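Local coordinates for protein acetolactate synthase isozyme 1 large subunit (Escherichia coli, PDB 6LPI) that belongs to the thiamine diphosphate-dependent enzyme family and binds thiamine diphosphate, a magnesium ion and FAD, at residues A455-N460 and F507-C512; I498-I503 and L535-I540. All coordinates share one frame; numbering follows the deposited sequence.

Interaction 1: A455-N460 and F507-C512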
loop_
_atom_site.group_PDB
_atom_site.type_symbol
_atom_site.label_atom_id
_atom_site.label_comp_id
_atom_site.label_asym_id
_atom_site.label_seq_id
_atom_site.Cartn_x
_atom_site.Cartn_y
_atom_site.Cartn_z
ATOM N N ALA B 455 -12.341 -18.229 11.335
ATOM C CA ALA B 455 -13.533 -18.100 12.170
ATOM C C ALA B 455 -14.318 -16.855 11.790
ATOM O O ALA B 455 -15.535 -16.915 11.545
ATOM C CB ALA B 455 -13.140 -18.067 13.648
ATOM N N THR B 456 -13.609 -15.723 11.683
ATOM C CA THR B 456 -14.223 -14.468 11.267
ATOM C C THR B 456 -14.974 -14.621 9.956
ATOM O O THR B 456 -16.072 -14.072 9.793
ATOM C CB THR B 456 -13.151 -13.377 11.164
ATOM O OG1 THR B 456 -12.428 -13.300 12.402
ATOM C CG2 THR B 456 -13.766 -12.037 10.850
ATOM N N ALA B 457 -14.431 -15.411 9.028
ATOM C CA ALA B 457 -15.104 -15.576 7.742
ATOM C C ALA B 457 -16.411 -16.337 7.896
ATOM O O ALA B 457 -17.436 -15.955 7.316
ATOM C CB ALA B 457 -14.185 -16.290 6.752
ATOM N N SER B 458 -16.406 -17.407 8.682
ATOM C CA SER B 458 -17.600 -18.236 8.691
ATOM C C SER B 458 -18.712 -17.593 9.500
ATOM O O SER B 458 -19.883 -17.644 9.100
ATOM C CB SER B 458 -17.264 -19.629 9.221
ATOM O OG SER B 458 -16.940 -19.569 10.585
ATOM N N GLU B 459 -18.355 -16.952 10.617
ATOM C CA GLU B 459 -19.354 -16.370 11.507
ATOM C C GLU B 459 -20.107 -15.217 10.854
ATOM O O GLU B 459 -21.284 -15.007 11.156
ATOM C CB GLU B 459 -18.688 -15.930 12.797
ATOM C CG GLU B 459 -17.974 -17.079 13.470
ATOM C CD GLU B 459 -17.442 -16.727 14.847
ATOM O OE1 GLU B 459 -17.219 -15.519 15.127
ATOM O OE2 GLU B 459 -17.287 -17.665 15.675
ATOM N N ASN B 460 -19.464 -14.469 9.961
ATOM C CA ASN B 460 -20.162 -13.456 9.183
ATOM C C ASN B 460 -20.675 -13.985 7.867
ATOM O O ASN B 460 -21.223 -13.206 7.079
ATOM C CB ASN B 460 -19.275 -12.231 8.953
ATOM C CG ASN B 460 -19.051 -11.449 10.224
ATOM O OD1 ASN B 460 -18.148 -11.750 11.012
ATOM N ND2 ASN B 460 -19.912 -10.453 10.455
ATOM N N PHE B 507 -13.183 -24.839 11.273
ATOM C CA PHE B 507 -13.531 -23.432 11.384
ATOM C C PHE B 507 -14.919 -23.143 10.820
ATOM O O PHE B 507 -15.390 -22.009 10.905
ATOM C CB PHE B 507 -12.496 -22.559 10.662
ATOM C CG PHE B 507 -11.247 -22.282 11.468
ATOM C CD1 PHE B 507 -11.219 -21.276 12.424
ATOM C CD2 PHE B 507 -10.080 -23.000 11.225
ATOM C CE1 PHE B 507 -10.070 -21.027 13.140
ATOM C CE2 PHE B 507 -8.933 -22.752 11.935
ATOM C CZ PHE B 507 -8.923 -21.767 12.890
ATOM N N GLY B 508 -15.589 -24.129 10.239
ATOM C CA GLY B 508 -16.917 -23.912 9.718
ATOM C C GLY B 508 -17.017 -23.605 8.241
ATOM O O GLY B 508 -18.088 -23.170 7.796
ATOM N N LEU B 509 -15.947 -23.800 7.471
ATOM C CA LEU B 509 -15.957 -23.581 6.031
ATOM C C LEU B 509 -16.160 -24.901 5.308
ATOM O O LEU B 509 -15.706 -25.952 5.770
ATOM C CB LEU B 509 -14.652 -22.975 5.501
ATOM C CG LEU B 509 -13.818 -21.943 6.241
ATOM C CD1 LEU B 509 -12.550 -21.662 5.435
ATOM C CD2 LEU B 509 -14.613 -20.698 6.530
ATOM N N GLU B 510 -16.825 -24.845 4.155
ATOM C CA GLU B 510 -16.783 -25.997 3.267
ATOM C C GLU B 510 -15.391 -26.137 2.668
ATOM O O GLU B 510 -14.634 -25.170 2.552
ATOM C CB GLU B 510 -17.801 -25.900 2.130
ATOM C CG GLU B 510 -19.104 -25.234 2.455
ATOM C CD GLU B 510 -20.182 -25.630 1.472
ATOM O OE1 GLU B 510 -20.356 -26.850 1.261
ATOM O OE2 GLU B 510 -20.833 -24.738 0.902
ATOM N N THR B 511 -15.028 -27.374 2.362
ATOM C CA THR B 511 -13.689 -27.707 1.917
ATOM C C THR B 511 -13.775 -28.464 0.602
ATOM O O THR B 511 -14.817 -29.008 0.239
ATOM C CB THR B 511 -12.955 -28.567 2.940
ATOM O OG1 THR B 511 -13.727 -29.745 3.194
ATOM C CG2 THR B 511 -12.806 -27.797 4.253
ATOM N N CYS B 512 -12.656 -28.507 -0.106
ATOM C CA CYS B 512 -12.549 -29.247 -1.352
ATOM C C CYS B 512 -11.094 -29.645 -1.542
ATOM O O CYS B 512 -10.179 -28.886 -1.208
ATOM C CB CYS B 512 -13.036 -28.407 -2.546
ATOM S SG CYS B 512 -13.185 -29.255 -4.190
#

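Interaction 2: I498-I503 and L535-I540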
loop_
_atom_site.group_PDB
_atom_site.type_symbol
_atom_site.label_atom_id
_atom_site.label_comp_id
_atom_site.label_asym_id
_atom_site.label_seq_id
_atom_site.Cartn_x
_atom_site.Cartn_y
_atom_site.Cartn_z
ATOM N N ILE B 498 -0.055 -31.867 8.142
ATOM C CA ILE B 498 -1.108 -30.906 8.434
ATOM C C ILE B 498 -2.236 -31.156 7.445
ATOM O O ILE B 498 -1.999 -31.184 6.233
ATOM C CB ILE B 498 -0.588 -29.466 8.325
ATOM C CG1 ILE B 498 0.410 -29.201 9.450
ATOM C CG2 ILE B 498 -1.746 -28.478 8.368
ATOM C CD1 ILE B 498 0.077 -29.903 10.763
ATOM N N ASN B 499 -3.448 -31.354 7.944
ATOM C CA ASN B 499 -4.607 -31.533 7.084
ATOM C C ASN B 499 -5.382 -30.219 7.046
ATOM O O ASN B 499 -6.041 -29.849 8.021
ATOM C CB ASN B 499 -5.464 -32.692 7.586
ATOM C CG ASN B 499 -6.716 -32.909 6.757
ATOM O OD1 ASN B 499 -7.250 -32.003 6.122
ATOM N ND2 ASN B 499 -7.168 -34.135 6.738
ATOM N N PHE B 500 -5.322 -29.528 5.906
ATOM C CA PHE B 500 -5.985 -28.231 5.788
ATOM C C PHE B 500 -7.502 -28.346 5.631
ATOM O O PHE B 500 -8.229 -27.447 6.073
ATOM C CB PHE B 500 -5.393 -27.452 4.615
ATOM C CG PHE B 500 -4.067 -26.826 4.917
ATOM C CD1 PHE B 500 -3.990 -25.610 5.570
ATOM C CD2 PHE B 500 -2.885 -27.467 4.556
ATOM C CE1 PHE B 500 -2.749 -25.025 5.846
ATOM C CE2 PHE B 500 -1.650 -26.894 4.836
ATOM C CZ PHE B 500 -1.587 -25.671 5.484
ATOM N N MET B 501 -7.999 -29.417 5.006
ATOM C CA MET B 501 -9.445 -29.605 4.903
ATOM C C MET B 501 -10.066 -29.788 6.283
ATOM O O MET B 501 -11.095 -29.180 6.604
ATOM C CB MET B 501 -9.759 -30.811 4.024
ATOM C CG MET B 501 -9.765 -30.520 2.547
ATOM S SD MET B 501 -8.049 -30.586 1.997
ATOM C CE MET B 501 -7.491 -32.078 2.820
ATOM N N GLN B 502 -9.451 -30.634 7.114
ATOM C CA GLN B 502 -9.924 -30.804 8.478
ATOM C C GLN B 502 -10.009 -29.468 9.191
ATOM O O GLN B 502 -11.006 -29.171 9.859
ATOM C CB GLN B 502 -9.011 -31.767 9.238
ATOM C CG GLN B 502 -9.683 -32.360 10.477
ATOM C CD GLN B 502 -9.154 -33.738 10.855
ATOM O OE1 GLN B 502 -9.823 -34.492 11.557
ATOM N NE2 GLN B 502 -7.953 -34.067 10.389
ATOM N N ILE B 503 -8.981 -28.636 9.032
ATOM C CA ILE B 503 -8.924 -27.378 9.764
ATOM C C ILE B 503 -10.006 -26.421 9.274
ATOM O O ILE B 503 -10.825 -25.934 10.063
ATOM C CB ILE B 503 -7.517 -26.765 9.640
ATOM C CG1 ILE B 503 -6.485 -27.679 10.301
ATOM C CG2 ILE B 503 -7.468 -25.368 10.252
ATOM C CD1 ILE B 503 -5.067 -27.238 10.073
ATOM N N LEU B 535 -12.757 -23.317 1.571
ATOM C CA LEU B 535 -11.349 -23.599 1.344
ATOM C C LEU B 535 -11.204 -24.645 0.253
ATOM O O LEU B 535 -11.758 -25.740 0.366
ATOM C CB LEU B 535 -10.684 -24.143 2.603
ATOM C CG LEU B 535 -9.279 -24.641 2.284
ATOM C CD1 LEU B 535 -8.267 -23.490 2.392
ATOM C CD2 LEU B 535 -8.889 -25.879 3.095
ATOM N N ILE B 536 -10.405 -24.340 -0.765
ATOM C CA ILE B 536 -10.134 -25.263 -1.860
ATOM C C ILE B 536 -8.638 -25.543 -1.865
ATOM O O ILE B 536 -7.830 -24.617 -2.006
ATOM C CB ILE B 536 -10.589 -24.700 -3.211
ATOM C CG1 ILE B 536 -12.103 -24.536 -3.229
ATOM C CG2 ILE B 536 -10.190 -25.647 -4.326
ATOM C CD1 ILE B 536 -12.583 -23.222 -2.677
ATOM N N HIS B 537 -8.271 -26.813 -1.734
ATOM C CA HIS B 537 -6.891 -27.216 -1.506
ATOM C C HIS B 537 -6.343 -27.962 -2.715
ATOM O O HIS B 537 -7.027 -28.827 -3.273
ATOM C CB HIS B 537 -6.802 -28.055 -0.233
ATOM C CG HIS B 537 -5.534 -28.834 -0.096
ATOM N ND1 HIS B 537 -5.269 -29.953 -0.856
ATOM C CD2 HIS B 537 -4.455 -28.648 0.698
ATOM C CE1 HIS B 537 -4.086 -30.433 -0.523
ATOM N NE2 HIS B 537 -3.570 -29.657 0.414
ATOM N N VAL B 538 -5.100 -27.633 -3.107
ATOM C CA VAL B 538 -4.434 -28.242 -4.262
ATOM C C VAL B 538 -2.975 -28.531 -3.943
ATOM O O VAL B 538 -2.222 -27.609 -3.621
ATOM C CB VAL B 538 -4.498 -27.332 -5.499
ATOM C CG1 VAL B 538 -3.633 -27.889 -6.620
ATOM C CG2 VAL B 538 -5.910 -27.176 -5.950
ATOM N N ARG B 539 -2.552 -29.782 -4.109
ATOM C CA ARG B 539 -1.138 -30.099 -3.969
ATOM C C ARG B 539 -0.368 -29.625 -5.197
ATOM O O ARG B 539 -0.855 -29.711 -6.326
ATOM C CB ARG B 539 -0.941 -31.597 -3.749
ATOM C CG ARG B 539 -0.784 -32.458 -5.019
ATOM C CD ARG B 539 -2.067 -32.582 -5.880
ATOM N NE ARG B 539 -3.170 -33.245 -5.177
ATOM C CZ ARG B 539 -4.437 -33.200 -5.570
ATOM N NH1 ARG B 539 -4.772 -32.546 -6.672
ATOM N NH2 ARG B 539 -5.376 -33.813 -4.869
ATOM N N ILE B 540 0.828 -29.090 -4.967
ATOM C CA ILE B 540 1.708 -28.598 -6.028
ATOM C C ILE B 540 3.130 -29.007 -5.674
ATOM O O ILE B 540 3.528 -28.932 -4.507
ATOM C CB ILE B 540 1.577 -27.065 -6.203
ATOM C CG1 ILE B 540 0.244 -26.705 -6.867
ATOM C CG2 ILE B 540 2.754 -26.466 -6.968
ATOM C CD1 ILE B 540 0.159 -25.255 -7.272
#

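Interaction 1: A455-N460 and F507-C512
A455 and S458 of helix 453-459 pack on the turn F507-L509, a helix-to-turn contact in the C-terminal thiamine diphosphate-binding domain. The turn closes helix 500-506 and leads into strand 510-513. It is a Schellman motif: G508 leaves the helix with a positive phi of 96°, a backbone shape that suits glycine.

The polar part is the hydroxyl of S458. Its OG sits between the backbone N and the carbonyl carbon (chi1 68°). S458 OG lies 2.9 Å from F507 O and 3.2 Å from A455 O, one turn back in its own helix. F507 O and A455 O are both within reach of its one proton. The S458 CB is 3.9 Å from G508 O.

The other contacts are packing. The F507 ring brings its CD1 corner to A455, 3.9 Å from A455 CB, and the same carbon also approaches A455 N obliquely. L509 reaches helix 453-459 with one methyl. L509 CD2 lies 3.9 Å from S458 CB and, more loosely, 4.4 Å from A457 CB.

M454, earlier in helix 453-459, also touches F507 and L509. P533, just before strand 534-539, packs on both A457 and L509. L509 further meets A504 of helix 500-506, and the outgoing strand 510-513 pairs with strand 534-539.

Interaction 2: I498-I503 and L535-I540
N499 OD1 accepts the backbone N-H of Q502 at 2.8 Å and caps the helix turn that sets F500 and M501 against L535 and H537. The bond is nearly straight at hydrogen (176°), and the donor stands above the plane of the carbonyl. N499 is thus the N-cap of helix 500-506. M501 N is also near, 2.9 Å from the same OD1 of N499.

Across the contact the side chains of M501 and H537 cross at about a right angle. The methionine chain is bent: chi2 of 83° swings SD round to the histidine, and chi3 folds CE as well. M501 SD lies 3.6 Å from H537 CB and 4.2 Å from the centre of the imidazole. It approaches the ring obliquely, 32° off the normal, in a sulfur-aromatic contact.

The setting is a parallel sheet packed with helices, as in thiamine diphosphate-binding domains. Strand 534-539 lies inside the sheet, between strands 464-470 and 510-513. L535 and H537 point from it to helix 500-506, while I536 points away from this helix.

L535 meets the first turn of the helix with one methyl. L535 CD2 is 3.4 Å from F500 O and 4.1 Å from F500 CB. F500 CB also lies 4.2 Å from H537 CD2. Beyond CB the F500 side chain leads away from the strand. One face of its ring takes I498 CG2 toward the rim. L468 of strand 464-470 also touches the F500 side chain.

The imidazole of H537 has polar partners beyond the helix. NE2 is hydrogen-bonded to ND2 of N470, the residue before the magnesium-site residue N471, and ND1 makes a weak bond to D513. The F500 side chain lies about 8 Å from both the magnesium ion and the thiamine diphosphate.

How the interactions relate
The centres of interactions 1 and 2 are 13 Å apart, in the same C-terminal thiamine diphosphate-binding domain. Their segments alternate along the chain: 455-460, 498-503, 507-512, 535-540. Helix 500-506 starts in interaction 2 and ends at the turn of interaction 1. Strands 510-513 and 534-539 are parallel neighbours, 510-513 being outermost in this chain. Probable hydrogen bonds join them, E510 O to L535 N at 2.8 Å and C512 O to H537 N at 2.9 Å. T511 packs on M501 and L535. Helix 453-459 meets this helix-turn-strand unit at its turn; strand 534-539 meets the start of its helix and pairs with its strand.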